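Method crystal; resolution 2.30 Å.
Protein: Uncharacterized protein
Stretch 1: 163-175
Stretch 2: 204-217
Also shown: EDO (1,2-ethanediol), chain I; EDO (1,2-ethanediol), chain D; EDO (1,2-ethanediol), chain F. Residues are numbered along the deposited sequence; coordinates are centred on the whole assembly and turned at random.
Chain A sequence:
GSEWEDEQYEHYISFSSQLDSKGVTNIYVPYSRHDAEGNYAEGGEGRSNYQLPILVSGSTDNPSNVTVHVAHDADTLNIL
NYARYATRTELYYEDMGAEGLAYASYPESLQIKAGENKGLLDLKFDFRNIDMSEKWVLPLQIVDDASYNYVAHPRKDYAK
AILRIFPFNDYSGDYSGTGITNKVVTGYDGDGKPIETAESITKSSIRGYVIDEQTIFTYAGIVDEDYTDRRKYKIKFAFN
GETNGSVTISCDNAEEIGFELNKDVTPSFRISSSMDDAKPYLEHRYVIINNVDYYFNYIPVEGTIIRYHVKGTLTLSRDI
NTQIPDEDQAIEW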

# COMPACT_ATOMS: atom_id res chain seq x y z
N LEU A 163 -18.08 -13.93 10.68
CA LEU A 163 -17.26 -15.13 10.79
C LEU A 163 -17.64 -16.25 9.84
O LEU A 163 -18.67 -16.90 10.00
CB LEU A 163 -17.20 -15.67 12.24
CG LEU A 163 -17.06 -14.66 13.40
CD1 LEU A 163 -17.38 -15.30 14.75
CD2 LEU A 163 -15.68 -13.95 13.39
N ARG A 164 -16.77 -16.50 8.85
CA ARG A 164 -16.92 -17.63 7.96
C ARG A 164 -16.48 -18.83 8.77
O ARG A 164 -15.29 -18.93 9.13
CB ARG A 164 -16.11 -17.49 6.66
CG ARG A 164 -16.16 -18.74 5.79
CD ARG A 164 -17.40 -18.78 4.92
NE ARG A 164 -17.51 -20.03 4.15
CZ ARG A 164 -17.06 -20.21 2.91
NH1 ARG A 164 -16.37 -19.26 2.30
NH2 ARG A 164 -17.26 -21.36 2.29
N ILE A 165 -17.45 -19.65 9.16
CA ILE A 165 -17.14 -20.80 10.01
C ILE A 165 -16.78 -21.98 9.18
O ILE A 165 -17.58 -22.45 8.34
CB ILE A 165 -18.32 -21.16 10.96
CG1 ILE A 165 -18.79 -19.94 11.81
CG2 ILE A 165 -17.99 -22.40 11.80
CD1 ILE A 165 -17.78 -19.34 12.69
N PHE A 166 -15.60 -22.51 9.45
CA PHE A 166 -15.19 -23.77 8.85
C PHE A 166 -15.05 -24.86 9.91
O PHE A 166 -14.05 -24.86 10.64
CB PHE A 166 -13.86 -23.67 8.07
CG PHE A 166 -13.92 -22.88 6.80
CD1 PHE A 166 -14.62 -23.37 5.69
CD2 PHE A 166 -13.30 -21.65 6.70
CE1 PHE A 166 -14.68 -22.62 4.51
CE2 PHE A 166 -13.35 -20.92 5.51
CZ PHE A 166 -14.05 -21.40 4.44
N PRO A 167 -15.99 -25.82 10.01
CA PRO A 167 -15.69 -27.02 10.82
C PRO A 167 -14.48 -27.74 10.22
O PRO A 167 -14.26 -27.68 9.00
CB PRO A 167 -16.94 -27.89 10.65
CG PRO A 167 -17.93 -27.06 9.95
CD PRO A 167 -17.20 -26.01 9.21
N PHE A 168 -13.70 -28.41 11.02
CA PHE A 168 -12.62 -29.19 10.44
C PHE A 168 -12.57 -30.55 11.07
O PHE A 168 -12.82 -30.68 12.27
CB PHE A 168 -11.25 -28.49 10.51
CG PHE A 168 -10.68 -28.25 11.88
CD1 PHE A 168 -9.87 -29.20 12.50
CD2 PHE A 168 -10.88 -27.03 12.54
CE1 PHE A 168 -9.32 -28.96 13.77
CE2 PHE A 168 -10.31 -26.78 13.79
CZ PHE A 168 -9.52 -27.74 14.39
N ASN A 169 -12.24 -31.57 10.27
CA ASN A 169 -11.99 -32.92 10.73
C ASN A 169 -10.51 -33.20 10.38
O ASN A 169 -9.80 -32.25 10.02
CB ASN A 169 -13.00 -33.92 10.13
CG ASN A 169 -12.97 -34.05 8.62
OD1 ASN A 169 -12.02 -33.63 7.95
ND2 ASN A 169 -14.02 -34.60 8.04
N ASP A 170 -10.04 -34.45 10.48
CA ASP A 170 -8.63 -34.75 10.18
C ASP A 170 -8.28 -34.62 8.70
O ASP A 170 -7.13 -34.69 8.35
CB ASP A 170 -8.28 -36.20 10.65
CG ASP A 170 -8.36 -36.44 12.15
OD1 ASP A 170 -8.26 -35.46 12.92
OD2 ASP A 170 -8.48 -37.61 12.56
N TYR A 171 -9.26 -34.43 7.83
CA TYR A 171 -9.06 -34.53 6.39
C TYR A 171 -9.51 -33.33 5.60
O TYR A 171 -9.55 -33.41 4.37
CB TYR A 171 -9.89 -35.75 5.89
CG TYR A 171 -9.82 -36.96 6.80
CD1 TYR A 171 -8.68 -37.77 6.83
CD2 TYR A 171 -10.86 -37.26 7.68
CE1 TYR A 171 -8.58 -38.85 7.72
CE2 TYR A 171 -10.79 -38.35 8.54
CZ TYR A 171 -9.64 -39.14 8.57
OH TYR A 171 -9.58 -40.19 9.45
N SER A 172 -9.88 -32.25 6.28
CA SER A 172 -10.43 -31.10 5.59
C SER A 172 -9.48 -29.91 5.59
O SER A 172 -8.62 -29.76 6.45
CB SER A 172 -11.77 -30.70 6.21
OG SER A 172 -11.57 -30.32 7.56
N GLY A 173 -9.74 -29.02 4.66
CA GLY A 173 -8.99 -27.80 4.45
C GLY A 173 -8.78 -27.61 2.97
O GLY A 173 -9.44 -28.26 2.15
N ASP A 174 -7.81 -26.74 2.64
CA ASP A 174 -7.47 -26.41 1.27
C ASP A 174 -6.32 -27.29 0.82
O ASP A 174 -5.15 -27.10 1.18
CB ASP A 174 -7.19 -24.90 1.10
CG ASP A 174 -8.40 -24.00 1.37
OD1 ASP A 174 -9.52 -24.53 1.54
OD2 ASP A 174 -8.23 -22.77 1.43
N TYR A 175 -6.69 -28.29 0.05
CA TYR A 175 -5.75 -29.23 -0.54
C TYR A 175 -5.00 -28.57 -1.66
O TYR A 175 -5.53 -27.66 -2.30
CB TYR A 175 -6.52 -30.43 -1.12
CG TYR A 175 -6.90 -31.48 -0.12
CD1 TYR A 175 -8.04 -31.33 0.68
CD2 TYR A 175 -6.22 -32.69 -0.06
CE1 TYR A 175 -8.43 -32.33 1.58
CE2 TYR A 175 -6.63 -33.71 0.79
CZ TYR A 175 -7.70 -33.52 1.64
OH TYR A 175 -8.01 -34.50 2.54
N SER A 204 -4.97 -24.95 -8.55
CA SER A 204 -3.87 -25.02 -7.57
C SER A 204 -4.36 -25.32 -6.14
O SER A 204 -3.62 -25.90 -5.35
CB SER A 204 -3.06 -23.73 -7.58
OG SER A 204 -3.81 -22.65 -7.03
N SER A 205 -5.58 -24.89 -5.81
CA SER A 205 -6.18 -25.08 -4.49
C SER A 205 -7.57 -25.72 -4.60
O SER A 205 -8.41 -25.26 -5.37
CB SER A 205 -6.26 -23.74 -3.76
OG SER A 205 -6.89 -23.91 -2.50
N ILE A 206 -7.80 -26.81 -3.85
CA ILE A 206 -9.07 -27.53 -3.84
C ILE A 206 -9.53 -27.60 -2.41
O ILE A 206 -8.86 -28.22 -1.58
CB ILE A 206 -8.94 -28.94 -4.52
CG1 ILE A 206 -8.54 -28.81 -6.01
CG2 ILE A 206 -10.25 -29.74 -4.35
CD1 ILE A 206 -7.99 -30.05 -6.58
N ARG A 207 -10.66 -26.99 -2.12
CA ARG A 207 -11.19 -26.97 -0.77
C ARG A 207 -11.97 -28.25 -0.48
O ARG A 207 -12.90 -28.59 -1.22
CB ARG A 207 -12.08 -25.71 -0.57
CG ARG A 207 -12.57 -25.56 0.87
CD ARG A 207 -13.02 -24.15 1.14
NE ARG A 207 -11.86 -23.27 1.20
CZ ARG A 207 -11.91 -21.96 1.07
NH1 ARG A 207 -13.07 -21.35 0.83
NH2 ARG A 207 -10.80 -21.24 1.16
N GLY A 208 -11.59 -28.90 0.62
CA GLY A 208 -12.21 -30.11 1.14
C GLY A 208 -13.06 -29.68 2.31
O GLY A 208 -12.53 -29.22 3.32
N TYR A 209 -14.39 -29.76 2.17
CA TYR A 209 -15.35 -29.34 3.19
C TYR A 209 -15.80 -30.47 4.05
O TYR A 209 -16.07 -31.55 3.53
CB TYR A 209 -16.60 -28.74 2.52
CG TYR A 209 -16.32 -27.60 1.59
CD1 TYR A 209 -16.00 -27.83 0.25
CD2 TYR A 209 -16.42 -26.28 2.02
CE1 TYR A 209 -15.77 -26.77 -0.63
CE2 TYR A 209 -16.25 -25.22 1.14
CZ TYR A 209 -15.93 -25.47 -0.18
OH TYR A 209 -15.69 -24.41 -1.01
N VAL A 210 -15.99 -30.22 5.33
CA VAL A 210 -16.47 -31.27 6.26
C VAL A 210 -17.94 -31.66 5.99
O VAL A 210 -18.79 -30.81 5.72
CB VAL A 210 -16.30 -30.82 7.72
CG1 VAL A 210 -16.95 -31.80 8.69
CG2 VAL A 210 -14.84 -30.67 8.05
N ILE A 211 -18.21 -32.99 6.09
CA ILE A 211 -19.55 -33.59 6.06
C ILE A 211 -19.78 -34.14 7.47
O ILE A 211 -20.74 -33.76 8.15
CB ILE A 211 -19.77 -34.63 4.93
CG1 ILE A 211 -19.90 -33.87 3.58
CG2 ILE A 211 -21.04 -35.48 5.22
CD1 ILE A 211 -20.11 -34.76 2.34
N ASP A 212 -18.87 -35.01 7.90
CA ASP A 212 -18.82 -35.55 9.25
C ASP A 212 -17.33 -35.80 9.61
O ASP A 212 -16.45 -35.24 8.93
CB ASP A 212 -19.73 -36.78 9.42
CG ASP A 212 -19.43 -37.96 8.51
OD1 ASP A 212 -18.25 -38.12 8.10
OD2 ASP A 212 -20.36 -38.77 8.28
N GLU A 213 -17.05 -36.59 10.65
CA GLU A 213 -15.67 -36.87 11.10
C GLU A 213 -14.79 -37.59 10.08
O GLU A 213 -13.57 -37.43 10.13
CB GLU A 213 -15.67 -37.73 12.36
CG GLU A 213 -16.16 -37.02 13.60
CD GLU A 213 -16.20 -37.88 14.85
OE1 GLU A 213 -15.89 -39.10 14.77
OE2 GLU A 213 -16.51 -37.33 15.92
N GLN A 214 -15.39 -38.43 9.23
CA GLN A 214 -14.64 -39.28 8.29
C GLN A 214 -14.99 -38.99 6.84
O GLN A 214 -14.65 -39.79 5.95
CB GLN A 214 -14.95 -40.77 8.59
CG GLN A 214 -14.46 -41.25 9.95
CD GLN A 214 -12.95 -41.17 10.08
OE1 GLN A 214 -12.42 -40.73 11.11
NE2 GLN A 214 -12.20 -41.58 9.03
N THR A 215 -15.68 -37.86 6.61
CA THR A 215 -16.14 -37.52 5.27
C THR A 215 -16.00 -36.05 5.00
O THR A 215 -16.34 -35.20 5.82
CB THR A 215 -17.63 -37.95 5.06
OG1 THR A 215 -17.93 -39.15 5.77
CG2 THR A 215 -18.02 -38.10 3.61
N ILE A 216 -15.55 -35.76 3.80
CA ILE A 216 -15.47 -34.40 3.26
C ILE A 216 -16.19 -34.43 1.92
O ILE A 216 -16.55 -35.51 1.42
CB ILE A 216 -13.98 -33.92 3.10
CG1 ILE A 216 -13.17 -34.76 2.09
CG2 ILE A 216 -13.25 -33.81 4.46
CD1 ILE A 216 -11.77 -34.10 1.65
N PHE A 217 -16.32 -33.26 1.30
CA PHE A 217 -16.67 -33.19 -0.10
C PHE A 217 -15.76 -32.13 -0.77
O PHE A 217 -15.22 -31.24 -0.11
CB PHE A 217 -18.18 -32.98 -0.40
CG PHE A 217 -18.66 -31.55 -0.28
CD1 PHE A 217 -18.47 -30.65 -1.32
CD2 PHE A 217 -19.28 -31.11 0.89
CE1 PHE A 217 -18.87 -29.33 -1.19
CE2 PHE A 217 -19.68 -29.79 1.02
CZ PHE A 217 -19.47 -28.91 -0.02
C1 EDO I . -13.31 -34.49 14.87
O1 EDO I . -13.23 -35.35 13.75
C2 EDO I . -13.10 -32.99 14.50
O2 EDO I . -11.71 -32.64 14.43
C1 EDO D . -12.22 -21.94 -2.55
O1 EDO D . -12.95 -22.95 -3.27
C2 EDO D . -10.70 -21.86 -2.96
O2 EDO D . -9.91 -22.92 -2.42
C1 EDO F . -4.48 -34.61 10.53
O1 EDO F . -4.16 -34.06 9.26
C2 EDO F . -4.20 -33.55 11.64
O2 EDO F . -4.51 -34.09 12.93
O HOH W 1 -15.21 -27.56 6.34
O HOH W 2 -11.59 -36.73 11.61
O HOH W 3 -10.33 -39.47 12.20

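The strongest polar contact is the salt bridge between D174 and R207, formed side-on, through the NE-NH2 edge of the guanidinium: R207 NE lies 2.7 Å from D174 OD1 and R207 NH2 lies 3.0 Å from D174 OD2, with N-H...O angles of 175° and 172°. Two nearly linear bonds align the carboxylate with the guanidinium edge, so charge attraction and hydrogen bonding reinforce each other. D174 and R207 face each other as a non-hydrogen-bonded pair with CA atoms 4.3 Å apart, which places both side chains on the same face of the sheet. The R207 guanidinium carries F166 CZ over one face and C1 of the chain D ethanediol over the other. R164 NH1 sits 4.2 Å from R207 NH1, a like-charge approach; both atoms also have hydrogen-bonding partners elsewhere in the structure.

Around this pair, strands 173-175 and 205-210 run antiparallel, their axes at 144°. G173 N donates to G208 O (3.1 Å) and G208 N to G173 O (2.7 Å); Y175 N donates to I206 O (2.7 Å) and I206 N to Y175 O (2.9 Å). The two closed pairs alternate with D174-R207, as antiparallel register requires. Both glycines suit their places: the phi/psi of G173, 138/-163, would jam a CB against the preceding carbonyl, while an ideal CB on G208 would fall 3.0 Å from Y175 CE1, a clash.

At the other end, N169 reaches from its turn to the chain just after the corner at 211. Its ND2 donates to D212 O at 2.7 Å (154°) and, weakly, to T215 O at 3.3 Å (121°). The amide is held from its own side, since Y171 N donates to N169 OD1 (2.9 Å), within the type I turn from N169 to S172. Nearby, Q214 NE2 donates to Y171 OH at 3.0 Å. Water 1 bridges the backbones, donating to P167 O (2.8 Å) and accepting from V210 N (3.0 Å); water 2 likewise links D170 N (3.0 Å) to E213 O (2.6 Å).

Side-chain packing adds to these bonds. V210 points toward the first stretch, its CB 4.2 Å from P167 CB in an apolar pair; separately, its CG2 makes a van der Waals contact with a hydroxyl oxygen, S172 OG, at 3.3 Å. I216 packs through CG2 against Y171 CB (4.1 Å) and through CD1 against Y175 CE1 (3.8 Å). The Y175 ring is anchored by its hydroxyl, with OH donating to Y171 O at 2.6 Å. Together the two stretches bury 889 Å², counting both sides.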